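Local structure of starch synthase I (Hordeum vulgare, 4HLN) at residues A246-A249 with P250-L253; A282-P286 with Y287-R291; H202-D206 with N207-V211. The protein is a plant starch synthase of the glycosyltransferase class, built on the two-domain GT-B architecture, with two Rossmann-like domains facing each other. All coordinates share one frame; numbering follows the deposited sequence.

Contact 1: A246-A249 with P250-L253; sequences ACEA and PLIL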
ATOM      1  N   ALA A 246      21.151  -5.844  -6.591  1.00 38.48           N
ATOM      2  CA  ALA A 246      20.688  -5.824  -5.220  1.00 36.14           C
ATOM      3  C   ALA A 246      21.194  -7.045  -4.441  1.00 44.19           C
ATOM      4  O   ALA A 246      21.345  -6.998  -3.215  1.00 45.12           O
ATOM      5  CB  ALA A 246      19.159  -5.714  -5.171  1.00 24.47           C
ATOM      6  N   CYS A 247      21.468  -8.131  -5.155  1.00 44.61           N
ATOM      7  CA  CYS A 247      22.025  -9.330  -4.534  1.00 46.62           C
ATOM      8  C   CYS A 247      23.497  -9.146  -4.167  1.00 44.44           C
ATOM      9  O   CYS A 247      23.981  -9.707  -3.194  1.00 46.74           O
ATOM     10  CB  CYS A 247      21.834 -10.539  -5.445  1.00 43.99           C
ATOM     11  SG  CYS A 247      20.111 -11.071  -5.528  1.00 47.03           S
ATOM     12  N   GLU A 248      24.195  -8.325  -4.935  1.00 38.17           N
ATOM     13  CA  GLU A 248      25.593  -8.034  -4.649  1.00 41.51           C
ATOM     14  C   GLU A 248      25.833  -7.004  -3.547  1.00 40.35           C
ATOM     15  O   GLU A 248      26.813  -7.094  -2.808  1.00 41.33           O
ATOM     16  CB  GLU A 248      26.299  -7.599  -5.931  1.00 40.61           C
ATOM     17  CG  GLU A 248      26.532  -8.769  -6.856  1.00 45.22           C
ATOM     18  CD  GLU A 248      27.413  -9.829  -6.199  1.00 57.80           C
ATOM     19  OE1 GLU A 248      28.556  -9.477  -5.813  1.00 59.93           O
ATOM     20  OE2 GLU A 248      26.967 -10.995  -6.056  1.00 57.10           O
ATOM     21  N   ALA A 249      24.943  -6.029  -3.435  1.00 35.48           N
ATOM     22  CA  ALA A 249      25.197  -4.898  -2.552  1.00 39.70           C
ATOM     23  C   ALA A 249      25.572  -5.312  -1.119  1.00 44.83           C
ATOM     24  O   ALA A 249      26.561  -4.818  -0.560  1.00 53.92           O
ATOM     25  CB  ALA A 249      24.015  -3.932  -2.563  1.00 29.10           C
ATOM     26  N   PRO A 250      24.792  -6.223  -0.524  1.00 40.52           N
ATOM     27  CA  PRO A 250      25.039  -6.648   0.866  1.00 49.15           C
ATOM     28  C   PRO A 250      26.350  -7.417   1.031  1.00 47.64           C
ATOM     29  O   PRO A 250      26.868  -7.551   2.138  1.00 58.09           O
ATOM     30  CB  PRO A 250      23.845  -7.563   1.175  1.00 42.98           C
ATOM     31  CG  PRO A 250      22.808  -7.196   0.172  1.00 39.72           C
ATOM     32  CD  PRO A 250      23.564  -6.818  -1.073  1.00 27.85           C
ATOM     33  N   LEU A 251      26.884  -7.909  -0.077  1.00 39.72           N
ATOM     34  CA  LEU A 251      28.126  -8.656  -0.047  1.00 35.67           C
ATOM     35  C   LEU A 251      29.359  -7.798  -0.321  1.00 47.21           C
ATOM     36  O   LEU A 251      30.460  -8.189   0.046  1.00 54.60           O
ATOM     37  CB  LEU A 251      28.088  -9.778  -1.066  1.00 30.83           C
ATOM     38  CG  LEU A 251      26.927 -10.766  -0.972  1.00 38.17           C
ATOM     39  CD1 LEU A 251      26.866 -11.690  -2.204  1.00 33.01           C
ATOM     40  CD2 LEU A 251      27.017 -11.571   0.292  1.00 32.99           C
ATOM     41  N   ILE A 252      29.201  -6.640  -0.959  1.00 44.44           N
ATOM     42  CA  ILE A 252      30.388  -5.895  -1.377  1.00 38.91           C
ATOM     43  C   ILE A 252      30.515  -4.443  -0.960  1.00 51.09           C
ATOM     44  O   ILE A 252      31.606  -3.875  -1.060  1.00 55.95           O
ATOM     45  CB  ILE A 252      30.611  -5.940  -2.897  1.00 42.10           C
ATOM     46  CG1 ILE A 252      29.499  -5.188  -3.632  1.00 39.68           C
ATOM     47  CG2 ILE A 252      30.787  -7.385  -3.381  1.00 31.17           C
ATOM     48  CD1 ILE A 252      29.836  -4.948  -5.071  1.00 44.14           C
ATOM     49  N   LEU A 253      29.425  -3.828  -0.516  1.00 51.73           N
ATOM     50  CA  LEU A 253      29.512  -2.433  -0.102  1.00 41.99           C
ATOM     51  C   LEU A 253      29.925  -2.290   1.368  1.00 46.11           C
ATOM     52  O   LEU A 253      29.187  -2.687   2.273  1.00 49.81           O
ATOM     53  CB  LEU A 253      28.201  -1.699  -0.386  1.00 43.00           C
ATOM     54  CG  LEU A 253      27.855  -1.591  -1.878  1.00 44.63           C
ATOM     55  CD1 LEU A 253      26.629  -0.746  -2.096  1.00 35.09           C
ATOM     56  CD2 LEU A 253      29.014  -1.014  -2.663  1.00 50.20           C
TER
HETATM   57  O   HOH W   1      27.073  -4.079   2.318  1.00 42.09           O
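Ala246 to Ala249 meet Pro250 to Leu253 in the last turns of helix 235-252, where a proline kinks the helix before it ends. Pro250 has no N-H to give back to the preceding turn, and the carbonyl of Ala246 faces its ring instead, with O 3.1 Å from CD. One residue on, Cys247 O is not used by Leu251 N either, and the hydroxyl of Tyr290 takes it over as a hydrogen-bond donor; Leu251 CD1 packs 3.6 Å from Cys247 O. Leu251 N turns to Glu248 O at 2.9 Å, a bond of the tighter three-residue kind. The side chain of Glu248 folds back at chi2 (-61°), which brings its carboxylate beside two aliphatic groups, OE2 near Leu251 CD1 and OE1 near Ile252 CG2, each 3.9 Å away, while OE2 finds its polar partner in Tyr284 OH. Ala249, small enough to sit against the proline ring, closes the helix: its O accepts from Ile252 N and also from Leu253 N, the latter at 3.0 Å, while Ala249 CB packs 4.1 Å from Leu253 CD1.

Contact 2: A282-P286 with Y287-R291; sequences AKYRP and YGVYR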
ATOM      1  N   ALA A 282      18.521 -19.586  -6.902  1.00 40.22           N
ATOM      2  CA  ALA A 282      19.120 -20.230  -8.062  1.00 42.42           C
ATOM      3  C   ALA A 282      20.638 -20.057  -8.103  1.00 45.30           C
ATOM      4  O   ALA A 282      21.380 -20.986  -8.415  1.00 47.53           O
ATOM      5  CB  ALA A 282      18.474 -19.685  -9.352  1.00 23.34           C
ATOM      6  N   LYS A 283      21.088 -18.849  -7.793  1.00 38.67           N
ATOM      7  CA  LYS A 283      22.476 -18.488  -7.977  1.00 40.83           C
ATOM      8  C   LYS A 283      23.307 -18.540  -6.681  1.00 43.56           C
ATOM      9  O   LYS A 283      24.493 -18.837  -6.734  1.00 44.90           O
ATOM     10  CB  LYS A 283      22.548 -17.119  -8.673  1.00 50.93           C
ATOM     11  CG  LYS A 283      23.801 -16.293  -8.402  1.00 55.33           C
ATOM     12  CD  LYS A 283      23.878 -15.097  -9.365  1.00 63.19           C
ATOM     13  CE  LYS A 283      25.109 -14.230  -9.137  1.00 54.43           C
ATOM     14  NZ  LYS A 283      26.349 -15.046  -9.087  1.00 59.94           N
ATOM     15  N   TYR A 284      22.691 -18.292  -5.523  1.00 38.81           N
ATOM     16  CA  TYR A 284      23.465 -18.185  -4.279  1.00 36.48           C
ATOM     17  C   TYR A 284      23.367 -19.360  -3.299  1.00 41.28           C
ATOM     18  O   TYR A 284      24.383 -19.938  -2.915  1.00 40.50           O
ATOM     19  CB  TYR A 284      23.153 -16.878  -3.555  1.00 30.27           C
ATOM     20  CG  TYR A 284      23.517 -15.644  -4.356  1.00 37.56           C
ATOM     21  CD1 TYR A 284      24.795 -15.108  -4.293  1.00 31.81           C
ATOM     22  CD2 TYR A 284      22.582 -15.012  -5.175  1.00 37.12           C
ATOM     23  CE1 TYR A 284      25.148 -13.978  -5.023  1.00 26.92           C
ATOM     24  CE2 TYR A 284      22.920 -13.880  -5.905  1.00 31.11           C
ATOM     25  CZ  TYR A 284      24.211 -13.365  -5.818  1.00 42.08           C
ATOM     26  OH  TYR A 284      24.575 -12.241  -6.524  1.00 53.10           O
ATOM     27  N   ARG A 285      22.158 -19.707  -2.881  1.00 33.00           N
ATOM     28  CA  ARG A 285      22.006 -20.740  -1.855  1.00 34.41           C
ATOM     29  C   ARG A 285      22.560 -22.111  -2.245  1.00 41.09           C
ATOM     30  O   ARG A 285      23.080 -22.834  -1.406  1.00 46.40           O
ATOM     31  CB  ARG A 285      20.548 -20.868  -1.414  1.00 20.25           C
ATOM     32  CG  ARG A 285      20.024 -19.628  -0.781  1.00 27.64           C
ATOM     33  CD  ARG A 285      18.984 -19.944   0.250  1.00 33.51           C
ATOM     34  NE  ARG A 285      18.253 -18.729   0.576  1.00 49.95           N
ATOM     35  CZ  ARG A 285      17.096 -18.391   0.020  1.00 53.63           C
ATOM     36  NH1 ARG A 285      16.513 -19.189  -0.872  1.00 60.31           N
ATOM     37  NH2 ARG A 285      16.514 -17.265   0.380  1.00 51.48           N
ATOM     38  N   PRO A 286      22.438 -22.488  -3.518  1.00 42.33           N
ATOM     39  CA  PRO A 286      22.971 -23.812  -3.852  1.00 36.05           C
ATOM     40  C   PRO A 286      24.490 -23.908  -3.649  1.00 33.79           C
ATOM     41  O   PRO A 286      25.036 -25.009  -3.622  1.00 44.95           O
ATOM     42  CB  PRO A 286      22.596 -23.981  -5.337  1.00 27.87           C
ATOM     43  CG  PRO A 286      21.437 -23.034  -5.538  1.00 31.37           C
ATOM     44  CD  PRO A 286      21.721 -21.866  -4.647  1.00 35.89           C
ATOM     45  N   TYR A 287      25.159 -22.775  -3.486  1.00 36.54           N
ATOM     46  CA  TYR A 287      26.606 -22.780  -3.293  1.00 41.50           C
ATOM     47  C   TYR A 287      27.061 -22.399  -1.884  1.00 39.10           C
ATOM     48  O   TYR A 287      28.255 -22.264  -1.626  1.00 51.64           O
ATOM     49  CB  TYR A 287      27.269 -21.889  -4.336  1.00 47.31           C
ATOM     50  CG  TYR A 287      26.889 -22.288  -5.736  1.00 62.69           C
ATOM     51  CD1 TYR A 287      27.565 -23.313  -6.394  1.00 72.29           C
ATOM     52  CD2 TYR A 287      25.838 -21.665  -6.394  1.00 59.51           C
ATOM     53  CE1 TYR A 287      27.213 -23.692  -7.669  1.00 69.98           C
ATOM     54  CE2 TYR A 287      25.485 -22.037  -7.665  1.00 64.72           C
ATOM     55  CZ  TYR A 287      26.171 -23.050  -8.301  1.00 69.49           C
ATOM     56  OH  TYR A 287      25.807 -23.422  -9.574  1.00 72.63           O
ATOM     57  N   GLY A 288      26.116 -22.225  -0.973  1.00 29.69           N
ATOM     58  CA  GLY A 288      26.448 -21.878   0.396  1.00 38.31           C
ATOM     59  C   GLY A 288      26.404 -20.397   0.706  1.00 39.12           C
ATOM     60  O   GLY A 288      26.741 -19.964   1.810  1.00 54.26           O
ATOM     61  N   VAL A 289      25.982 -19.609  -0.269  1.00 34.97           N
ATOM     62  CA  VAL A 289      25.815 -18.188  -0.054  1.00 34.73           C
ATOM     63  C   VAL A 289      24.366 -17.816   0.216  1.00 32.41           C
ATOM     64  O   VAL A 289      23.459 -18.334  -0.419  1.00 40.97           O
ATOM     65  CB  VAL A 289      26.384 -17.405  -1.212  1.00 37.49           C
ATOM     66  CG1 VAL A 289      26.248 -15.914  -0.946  1.00 36.60           C
ATOM     67  CG2 VAL A 289      27.834 -17.804  -1.371  1.00 24.19           C
ATOM     68  N   TYR A 290      24.170 -16.957   1.214  1.00 36.78           N
ATOM     69  CA  TYR A 290      22.858 -16.404   1.549  1.00 34.20           C
ATOM     70  C   TYR A 290      21.876 -17.415   2.152  1.00 39.70           C
ATOM     71  O   TYR A 290      20.668 -17.158   2.196  1.00 46.99           O
ATOM     72  CB  TYR A 290      22.218 -15.750   0.318  1.00 28.12           C
ATOM     73  CG  TYR A 290      22.636 -14.337   0.040  1.00 34.60           C
ATOM     74  CD1 TYR A 290      23.020 -13.953  -1.238  1.00 41.17           C
ATOM     75  CD2 TYR A 290      22.611 -13.366   1.040  1.00 36.72           C
ATOM     76  CE1 TYR A 290      23.390 -12.647  -1.515  1.00 34.94           C
ATOM     77  CE2 TYR A 290      22.968 -12.055   0.773  1.00 33.22           C
ATOM     78  CZ  TYR A 290      23.367 -11.698  -0.512  1.00 37.77           C
ATOM     79  OH  TYR A 290      23.732 -10.391  -0.806  1.00 42.34           O
ATOM     80  N   ARG A 291      22.379 -18.548   2.627  1.00 41.47           N
ATOM     81  CA  ARG A 291      21.505 -19.530   3.283  1.00 44.61           C
ATOM     82  C   ARG A 291      20.779 -19.026   4.524  1.00 43.66           C
ATOM     83  O   ARG A 291      19.754 -19.577   4.913  1.00 47.27           O
ATOM     84  CB  ARG A 291      22.256 -20.826   3.597  1.00 32.35           C
ATOM     85  CG  ARG A 291      22.445 -21.635   2.341  1.00 39.76           C
ATOM     86  CD  ARG A 291      23.006 -23.005   2.559  1.00 43.39           C
ATOM     87  NE  ARG A 291      23.092 -23.659   1.264  1.00 57.79           N
ATOM     88  CZ  ARG A 291      23.227 -24.964   1.086  1.00 56.74           C
ATOM     89  NH1 ARG A 291      23.301 -25.770   2.143  1.00 54.68           N
ATOM     90  NH2 ARG A 291      23.295 -25.452  -0.154  1.00 41.40           N
TER
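Tyr284 and Tyr290 carry this turn as a T-shaped (edge-to-face) pair: the edge of Tyr290 meets the face of Tyr284, centroids 5.2 Å apart and planes at 78°. Tyr290 CD1 makes the closest approach, 3.6 Å from Tyr284 CG, and Lys283 CG lies over the opposite face of the same ring. The two side chains run alongside each other, and both hydroxyls arrive at helix 235-252, Tyr284 OH at Glu248 OE2 and Tyr290 OH at Cys247 O. Val289 CG1 adds an oblique apolar touch at Tyr284 CD1.

The backbone beneath is a Schellman motif ending helix 276-284. Gly288, at a phi of 95°, suits the C-prime position because it has no CB to strike the preceding carbonyl. Val289 N and Tyr287 N reach Tyr284 O from opposite faces of its plane, and Gly288 N bonds to Arg285 O at 3.1 Å. Arg291, extended from CG to NE, comes side-on to that same Arg285 O, with NE at 2.8 Å and NH2 at 2.9 Å, and the oxygen lies in its guanidinium plane. Arg285 itself turns the other way, its NE making a weak bond to Tyr290 O and its NH2 reaching Ser293 O.

Three N-H groups thus converge on one carbonyl oxygen. At a helix C-terminus, where carbonyls gather partial negative charge, the positive guanidinium of Arg291 is probably a favourable partner, and the two bonds from one of its edges fix its rotation.

Contact 3: H202-D206 with N207-V211; sequences HEYRD and NVDWV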
ATOM      1  N   HIS A 202      25.773   6.031  -3.212  1.00 43.51           N
ATOM      2  CA  HIS A 202      25.232   5.814  -1.879  1.00 43.90           C
ATOM      3  C   HIS A 202      25.030   7.079  -1.083  1.00 41.12           C
ATOM      4  O   HIS A 202      25.823   7.998  -1.148  1.00 43.26           O
ATOM      5  CB  HIS A 202      26.117   4.850  -1.069  1.00 42.31           C
ATOM      6  CG  HIS A 202      25.832   4.876   0.400  1.00 49.67           C
ATOM      7  ND1 HIS A 202      26.688   5.450   1.315  1.00 42.96           N
ATOM      8  CD2 HIS A 202      24.763   4.438   1.109  1.00 60.24           C
ATOM      9  CE1 HIS A 202      26.166   5.351   2.526  1.00 41.74           C
ATOM     10  NE2 HIS A 202      25.000   4.741   2.430  1.00 55.99           N
ATOM     11  N   GLU A 203      23.952   7.112  -0.315  1.00 44.88           N
ATOM     12  CA  GLU A 203      23.785   8.168   0.651  1.00 40.72           C
ATOM     13  C   GLU A 203      23.188   7.656   1.961  1.00 46.17           C
ATOM     14  O   GLU A 203      22.254   6.838   1.984  1.00 38.96           O
ATOM     15  CB  GLU A 203      22.955   9.317   0.081  1.00 42.43           C
ATOM     16  CG  GLU A 203      22.827  10.481   1.063  1.00 58.98           C
ATOM     17  CD  GLU A 203      21.782  11.522   0.672  1.00 72.48           C
ATOM     18  OE1 GLU A 203      21.198  11.418  -0.435  1.00 78.28           O
ATOM     19  OE2 GLU A 203      21.549  12.447   1.486  1.00 70.42           O
ATOM     20  N   TYR A 204      23.759   8.141   3.054  1.00 42.18           N
ATOM     21  CA  TYR A 204      23.233   7.850   4.367  1.00 45.89           C
ATOM     22  C   TYR A 204      22.367   9.040   4.783  1.00 46.22           C
ATOM     23  O   TYR A 204      22.836  10.169   4.818  1.00 62.78           O
ATOM     24  CB  TYR A 204      24.387   7.580   5.348  1.00 41.38           C
ATOM     25  CG  TYR A 204      23.949   6.956   6.652  1.00 46.81           C
ATOM     26  CD1 TYR A 204      23.224   5.759   6.672  1.00 41.76           C
ATOM     27  CD2 TYR A 204      24.252   7.563   7.872  1.00 44.63           C
ATOM     28  CE1 TYR A 204      22.815   5.190   7.877  1.00 45.53           C
ATOM     29  CE2 TYR A 204      23.846   7.001   9.078  1.00 47.22           C
ATOM     30  CZ  TYR A 204      23.132   5.819   9.075  1.00 56.53           C
ATOM     31  OH  TYR A 204      22.732   5.272  10.271  1.00 67.04           O
ATOM     32  N   ARG A 205      21.093   8.784   5.059  1.00 45.23           N
ATOM     33  CA  ARG A 205      20.130   9.845   5.366  1.00 51.51           C
ATOM     34  C   ARG A 205      18.974   9.210   6.142  1.00 49.17           C
ATOM     35  O   ARG A 205      18.436   8.179   5.737  1.00 47.85           O
ATOM     36  CB  ARG A 205      19.624  10.506   4.071  1.00 50.06           C
ATOM     37  CG  ARG A 205      18.841  11.821   4.253  1.00 61.54           C
ATOM     38  CD  ARG A 205      17.755  12.034   3.172  1.00 82.89           C
ATOM     39  NE  ARG A 205      16.658  11.064   3.324  1.00105.79           N
ATOM     40  CZ  ARG A 205      15.598  10.944   2.519  1.00101.52           C
ATOM     41  NH1 ARG A 205      15.440  11.733   1.457  1.00100.47           N
ATOM     42  NH2 ARG A 205      14.686  10.020   2.790  1.00 90.64           N
ATOM     43  N   ASP A 206      18.611   9.806   7.269  1.00 45.32           N
ATOM     44  CA  ASP A 206      17.568   9.240   8.127  1.00 47.98           C
ATOM     45  C   ASP A 206      17.864   7.820   8.633  1.00 45.37           C
ATOM     46  O   ASP A 206      16.943   7.019   8.840  1.00 48.39           O
ATOM     47  CB  ASP A 206      16.215   9.296   7.421  1.00 51.03           C
ATOM     48  CG  ASP A 206      15.743  10.721   7.196  1.00 71.59           C
ATOM     49  OD1 ASP A 206      15.792  11.511   8.165  1.00 77.09           O
ATOM     50  OD2 ASP A 206      15.340  11.060   6.059  1.00 71.98           O
ATOM     51  N   ASN A 207      19.151   7.540   8.845  1.00 39.48           N
ATOM     52  CA  ASN A 207      19.641   6.247   9.328  1.00 44.07           C
ATOM     53  C   ASN A 207      19.388   5.129   8.355  1.00 43.85           C
ATOM     54  O   ASN A 207      19.333   3.946   8.726  1.00 45.75           O
ATOM     55  CB  ASN A 207      19.058   5.916  10.693  1.00 59.34           C
ATOM     56  CG  ASN A 207      19.405   6.956  11.712  1.00 72.58           C
ATOM     57  OD1 ASN A 207      18.536   7.693  12.181  1.00 76.81           O
ATOM     58  ND2 ASN A 207      20.695   7.060  12.034  1.00 67.25           N
ATOM     59  N   VAL A 208      19.228   5.522   7.099  1.00 41.17           N
ATOM     60  CA  VAL A 208      19.000   4.579   6.037  1.00 35.22           C
ATOM     61  C   VAL A 208      20.083   4.717   4.994  1.00 36.63           C
ATOM     62  O   VAL A 208      20.466   5.821   4.604  1.00 41.82           O
ATOM     63  CB  VAL A 208      17.602   4.748   5.409  1.00 41.03           C
ATOM     64  CG1 VAL A 208      17.535   4.060   4.028  1.00 29.61           C
ATOM     65  CG2 VAL A 208      16.545   4.203   6.358  1.00 34.01           C
ATOM     66  N   ASP A 209      20.593   3.565   4.588  1.00 20.75           N
ATOM     67  CA  ASP A 209      21.524   3.443   3.493  1.00 38.25           C
ATOM     68  C   ASP A 209      20.786   3.406   2.173  1.00 44.97           C
ATOM     69  O   ASP A 209      20.215   2.378   1.786  1.00 48.14           O
ATOM     70  CB  ASP A 209      22.328   2.166   3.670  1.00 42.41           C
ATOM     71  CG  ASP A 209      23.407   2.326   4.692  1.00 45.28           C
ATOM     72  OD1 ASP A 209      24.150   3.317   4.544  1.00 45.94           O
ATOM     73  OD2 ASP A 209      23.484   1.508   5.642  1.00 50.61           O
ATOM     74  N   TRP A 210      20.788   4.545   1.497  1.00 34.83           N
ATOM     75  CA  TRP A 210      20.172   4.672   0.193  1.00 28.13           C
ATOM     76  C   TRP A 210      21.216   4.335  -0.825  1.00 38.02           C
ATOM     77  O   TRP A 210      22.183   5.081  -1.001  1.00 43.93           O
ATOM     78  CB  TRP A 210      19.722   6.110  -0.008  1.00 44.30           C
ATOM     79  CG  TRP A 210      18.798   6.520   1.055  1.00 41.03           C
ATOM     80  CD1 TRP A 210      19.101   7.209   2.190  1.00 43.96           C
ATOM     81  CD2 TRP A 210      17.405   6.227   1.113  1.00 31.42           C
ATOM     82  NE1 TRP A 210      17.972   7.376   2.954  1.00 44.20           N
ATOM     83  CE2 TRP A 210      16.916   6.776   2.318  1.00 39.67           C
ATOM     84  CE3 TRP A 210      16.519   5.548   0.263  1.00 34.23           C
ATOM     85  CZ2 TRP A 210      15.573   6.681   2.692  1.00 41.70           C
ATOM     86  CZ3 TRP A 210      15.189   5.446   0.635  1.00 38.03           C
ATOM     87  CH2 TRP A 210      14.724   6.015   1.839  1.00 37.68           C
ATOM     88  N   VAL A 211      21.027   3.199  -1.480  1.00 32.51           N
ATOM     89  CA  VAL A 211      21.974   2.709  -2.468  1.00 37.44           C
ATOM     90  C   VAL A 211      21.366   2.786  -3.861  1.00 42.85           C
ATOM     91  O   VAL A 211      20.271   2.283  -4.104  1.00 44.68           O
ATOM     92  CB  VAL A 211      22.355   1.254  -2.192  1.00 37.65           C
ATOM     93  CG1 VAL A 211      23.207   0.694  -3.334  1.00 32.83           C
ATOM     94  CG2 VAL A 211      23.065   1.149  -0.862  1.00 34.78           C
TER
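His202 to Arg205 and Val208 to Val211 pair as a tight antiparallel beta hairpin, closed by a type I' turn over Asp206 and Asn207, in the large mixed sheet that runs through this domain. Both turn residues adopt positive phi, a conformation that asparagine and aspartate tolerate better than most residues. Glu203 and Trp210 form a hydrogen-bonded pair, with Trp210 N 2.8 Å from Glu203 O, and Arg205 and Val208 form the next.

His202, Tyr204, Asp209 and Val211 share one face of the hairpin. With CG anti to the backbone N (chi1 164°), the ring of His202 reaches diagonally to Asp209, where NE2 gives a 2.7 Å hydrogen bond to the anti side of OD1; ring and carboxylate planes are 45° apart. Tyr260 OH holds the other oxygen, OD2, so both oxygens of the buried carboxylate are bonded. Near the turn, Asn207 ND2 donates to Tyr204 OH at 3.2 Å, the hydroxyl lying in the amide plane.

On the other face, Trp210 NE1 donates to Arg205 O at 2.9 Å; Val208 N reaches that oxygen from the opposite side of its carbonyl plane. The NE1 bond to the partner strand limits the rotation of the indole, and Val208 CG1 lies over one of its faces. Arg205 bends so that NH2 comes 3.5 Å from Trp210 CZ2, the guanidinium at 67° to the indole, while Arg205 NE makes a salt bridge to Asp206 OD2 at 3.0 Å.

Strand 195-205 pairs outward with strand 181-190, strand 208-214 pairs inward with strand 160-166, and Trp210 packs against Ile152 of helix 150-156.

Overall arrangement
Contact 1 is the buried one; contacts 2 and 3 are partly exposed, with Arg285 and Arg291 in contact 2, and Arg205 with Asp206 in contact 3, at or near turns. Contacts 1 and 2 both lie at helix C-termini, the first kinked by a proline just before its end, the second closed by a glycine Schellman motif, and the two tyrosine hydroxyls of contact 2 probably bond to the helix of contact 1. Contact 3 is a strand pair held by regular ladder bonds and cross-strand polar side chains. Contact 1 stands between the other two, whose nearest atoms are about 11 Å apart, and touches contact 3 through Leu253, just past the helix end, its CD1 3.9 Å from Val211 CG1.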